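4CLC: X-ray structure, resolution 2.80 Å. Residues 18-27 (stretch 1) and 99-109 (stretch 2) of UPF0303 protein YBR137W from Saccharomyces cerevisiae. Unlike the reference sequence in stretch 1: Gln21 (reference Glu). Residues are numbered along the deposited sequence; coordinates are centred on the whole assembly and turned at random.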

# COMPACT_ATOMS: atom_id res chain seq x y z
N PRO D 18 31.03 -27.86 3.41
CA PRO D 18 31.48 -26.50 3.75
C PRO D 18 31.24 -25.46 2.64
O PRO D 18 31.41 -25.76 1.46
CB PRO D 18 32.99 -26.69 4.01
CG PRO D 18 33.35 -27.92 3.27
CD PRO D 18 32.14 -28.82 3.37
N LEU D 19 30.90 -24.24 3.05
CA LEU D 19 30.60 -23.14 2.14
C LEU D 19 31.67 -22.96 1.07
O LEU D 19 31.35 -22.70 -0.09
CB LEU D 19 30.44 -21.82 2.89
CG LEU D 19 29.47 -21.81 4.06
CD1 LEU D 19 29.27 -20.39 4.54
CD2 LEU D 19 28.17 -22.44 3.66
N GLU D 20 32.94 -23.09 1.45
CA GLU D 20 33.99 -22.91 0.46
C GLU D 20 33.92 -24.05 -0.56
O GLU D 20 34.33 -23.88 -1.70
CB GLU D 20 35.36 -22.85 1.11
N GLN D 21 33.39 -25.20 -0.15
CA GLN D 21 33.18 -26.27 -1.11
C GLN D 21 32.06 -25.86 -2.06
O GLN D 21 32.23 -25.85 -3.28
CB GLN D 21 32.83 -27.61 -0.43
CG GLN D 21 32.75 -28.80 -1.40
CD GLN D 21 33.12 -30.13 -0.75
OE1 GLN D 21 32.87 -31.21 -1.30
NE2 GLN D 21 33.72 -30.07 0.44
N LEU D 22 30.92 -25.49 -1.46
CA LEU D 22 29.75 -25.03 -2.20
C LEU D 22 30.15 -24.00 -3.25
O LEU D 22 30.02 -24.23 -4.45
CB LEU D 22 28.71 -24.46 -1.22
CG LEU D 22 28.06 -25.59 -0.43
CD1 LEU D 22 26.88 -25.13 0.40
CD2 LEU D 22 27.64 -26.75 -1.34
N GLU D 23 30.69 -22.88 -2.79
CA GLU D 23 31.07 -21.80 -3.69
C GLU D 23 31.96 -22.32 -4.82
O GLU D 23 31.86 -21.84 -5.95
CB GLU D 23 31.77 -20.68 -2.91
CG GLU D 23 32.35 -19.57 -3.80
CD GLU D 23 32.98 -18.44 -3.00
OE1 GLU D 23 32.98 -18.55 -1.75
OE2 GLU D 23 33.48 -17.46 -3.60
N ASP D 24 32.79 -23.32 -4.54
CA ASP D 24 33.75 -23.83 -5.53
C ASP D 24 33.04 -24.52 -6.69
O ASP D 24 33.44 -24.35 -7.83
CB ASP D 24 34.76 -24.78 -4.88
CG ASP D 24 36.09 -24.10 -4.54
OD1 ASP D 24 36.26 -22.90 -4.86
OD2 ASP D 24 36.97 -24.77 -3.96
N MET D 25 31.99 -25.28 -6.38
CA MET D 25 31.16 -25.91 -7.41
C MET D 25 30.50 -24.82 -8.24
O MET D 25 30.54 -24.83 -9.48
CB MET D 25 30.08 -26.81 -6.81
CG MET D 25 30.59 -28.04 -6.16
SD MET D 25 29.52 -28.51 -4.80
CE MET D 25 28.14 -29.24 -5.65
N GLU D 26 29.89 -23.89 -7.51
CA GLU D 26 29.09 -22.84 -8.09
C GLU D 26 29.95 -21.95 -8.98
O GLU D 26 29.55 -21.64 -10.09
CB GLU D 26 28.40 -22.07 -6.97
CG GLU D 26 27.39 -22.94 -6.18
CD GLU D 26 26.49 -22.11 -5.27
OE1 GLU D 26 26.80 -20.91 -5.10
OE2 GLU D 26 25.48 -22.64 -4.72
N LYS D 27 31.15 -21.62 -8.54
CA LYS D 27 32.08 -20.82 -9.36
C LYS D 27 32.47 -21.53 -10.66
O LYS D 27 33.06 -20.93 -11.56
CB LYS D 27 33.36 -20.47 -8.54
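Stretch 2 99-109: GHSSFYMGCKK

Two helices distant in sequence often pack by setting a large side chain of one into a hollow on the other, and this pair from YBR137W is a compact example. Stretch 2 enters as an extended segment at His100 and Ser101, then turns into a short helix that carries Tyr104 and runs to Cys107, and leaves helical geometry at Lys108. This helix runs almost exactly against the helix of stretch 1: their N-to-C directions differ by 173°, and the axes approach to 10.2 Å. The start of one therefore lies beside the end of the other, with Leu19 near Cys107 and Glu26 near Ser101.

Tyr104 covers the most surface and acts as the knob. Tyr104 CA lies 6.4 Å from Leu22 CA. The side chain of Tyr104, with chi1 in the t well, sits among Leu19, Leu22, Glu23 and Glu26, positions whose spacing of three and four residues brings them to one side of the helix. Leu19 CD2 lies over one face of the ring, while Leu19 CB comes within 3.7 Å of Tyr104 CE2; Leu22 CB meets the ring edge, 3.8 Å from Tyr104 CD2.

Leu19, nearly as well covered, continues beyond the ring, its CD2 lying 3.7 Å from Cys107 CB. One turn on, Leu22 uses the same m,t rotamer to place CD1 3.6 Å from both Phe103 CE2 and Cys107 SG, so a single methyl bridges two residues one helical turn apart.

At the other end the contact becomes polar. The CA-to-CB bond of Glu26 points toward stretch 2, and Glu26 OE1 accepts a hydrogen bond from Ser101 N at 3.0 Å, with a nearly straight angle of 164°. A buried backbone amide needs an acceptor, and here a carboxylate from the neighbouring helix supplies it. The same side chain borders the knob, with Glu26 OE2 3.9 Å from Tyr104 CB.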

# COMPACT_ATOMS: atom_id res chain seq x y z
N GLY D 99 24.26 -13.33 -4.37
CA GLY D 99 25.39 -13.77 -5.16
C GLY D 99 25.82 -15.22 -4.97
O GLY D 99 26.93 -15.60 -5.36
N HIS D 100 24.97 -16.05 -4.36
CA HIS D 100 25.27 -17.47 -4.22
C HIS D 100 24.01 -18.31 -4.42
O HIS D 100 22.91 -17.78 -4.44
CB HIS D 100 25.88 -17.79 -2.85
CG HIS D 100 27.20 -17.13 -2.60
ND1 HIS D 100 27.35 -16.07 -1.73
CD2 HIS D 100 28.43 -17.38 -3.10
CE1 HIS D 100 28.61 -15.70 -1.70
NE2 HIS D 100 29.29 -16.47 -2.52
N SER D 101 24.18 -19.63 -4.56
CA SER D 101 23.06 -20.53 -4.70
C SER D 101 22.07 -20.26 -3.58
O SER D 101 22.45 -19.82 -2.50
N SER D 102 20.79 -20.46 -3.83
CA SER D 102 19.84 -20.35 -2.76
C SER D 102 20.15 -21.42 -1.73
O SER D 102 19.69 -21.33 -0.59
CB SER D 102 18.41 -20.49 -3.27
OG SER D 102 18.14 -21.78 -3.78
N PHE D 103 20.89 -22.44 -2.15
CA PHE D 103 21.22 -23.55 -1.26
C PHE D 103 22.34 -23.19 -0.30
O PHE D 103 22.25 -23.45 0.89
CB PHE D 103 21.62 -24.79 -2.04
CG PHE D 103 22.13 -25.88 -1.16
CD1 PHE D 103 21.25 -26.63 -0.40
CD2 PHE D 103 23.48 -26.14 -1.06
CE1 PHE D 103 21.70 -27.62 0.42
CE2 PHE D 103 23.94 -27.12 -0.23
CZ PHE D 103 23.05 -27.86 0.51
N TYR D 104 23.40 -22.63 -0.86
CA TYR D 104 24.49 -22.07 -0.09
C TYR D 104 23.94 -21.14 0.96
O TYR D 104 24.32 -21.21 2.12
CB TYR D 104 25.45 -21.35 -1.03
CG TYR D 104 26.51 -20.50 -0.40
CD1 TYR D 104 26.19 -19.30 0.23
CD2 TYR D 104 27.84 -20.84 -0.50
CE1 TYR D 104 27.18 -18.50 0.78
CE2 TYR D 104 28.84 -20.04 0.05
CZ TYR D 104 28.50 -18.87 0.69
OH TYR D 104 29.49 -18.07 1.23
N MET D 105 23.03 -20.27 0.55
CA MET D 105 22.50 -19.27 1.45
C MET D 105 21.72 -19.91 2.61
O MET D 105 21.67 -19.35 3.70
CB MET D 105 21.63 -18.27 0.68
CG MET D 105 22.44 -17.27 -0.12
SD MET D 105 23.53 -16.31 0.93
CE MET D 105 24.83 -15.94 -0.18
N GLY D 106 21.13 -21.07 2.37
CA GLY D 106 20.43 -21.81 3.41
C GLY D 106 21.42 -22.52 4.33
O GLY D 106 21.13 -22.78 5.52
N CYS D 107 22.60 -22.82 3.79
CA CYS D 107 23.67 -23.44 4.57
C CYS D 107 24.17 -22.41 5.53
O CYS D 107 24.12 -22.61 6.75
CB CYS D 107 24.79 -23.95 3.66
SG CYS D 107 24.29 -25.46 2.86
N LYS D 108 24.54 -21.26 4.98
CA LYS D 108 24.76 -20.06 5.77
C LYS D 108 23.40 -19.85 6.44
O LYS D 108 22.42 -20.45 6.00
CB LYS D 108 25.16 -18.90 4.87
CG LYS D 108 26.05 -17.84 5.48
CD LYS D 108 26.53 -16.85 4.42
CE LYS D 108 27.52 -15.83 4.96
NZ LYS D 108 27.84 -14.74 3.97
N LYS D 109 23.33 -19.13 7.54
CA LYS D 109 22.05 -18.93 8.26
C LYS D 109 21.52 -20.08 9.14
O LYS D 109 20.79 -19.80 10.11
CB LYS D 109 20.92 -18.62 7.25
CG LYS D 109 19.51 -19.02 7.69
CD LYS D 109 18.59 -19.31 6.54
CE LYS D 109 17.15 -19.33 7.02
NZ LYS D 109 16.87 -20.49 7.91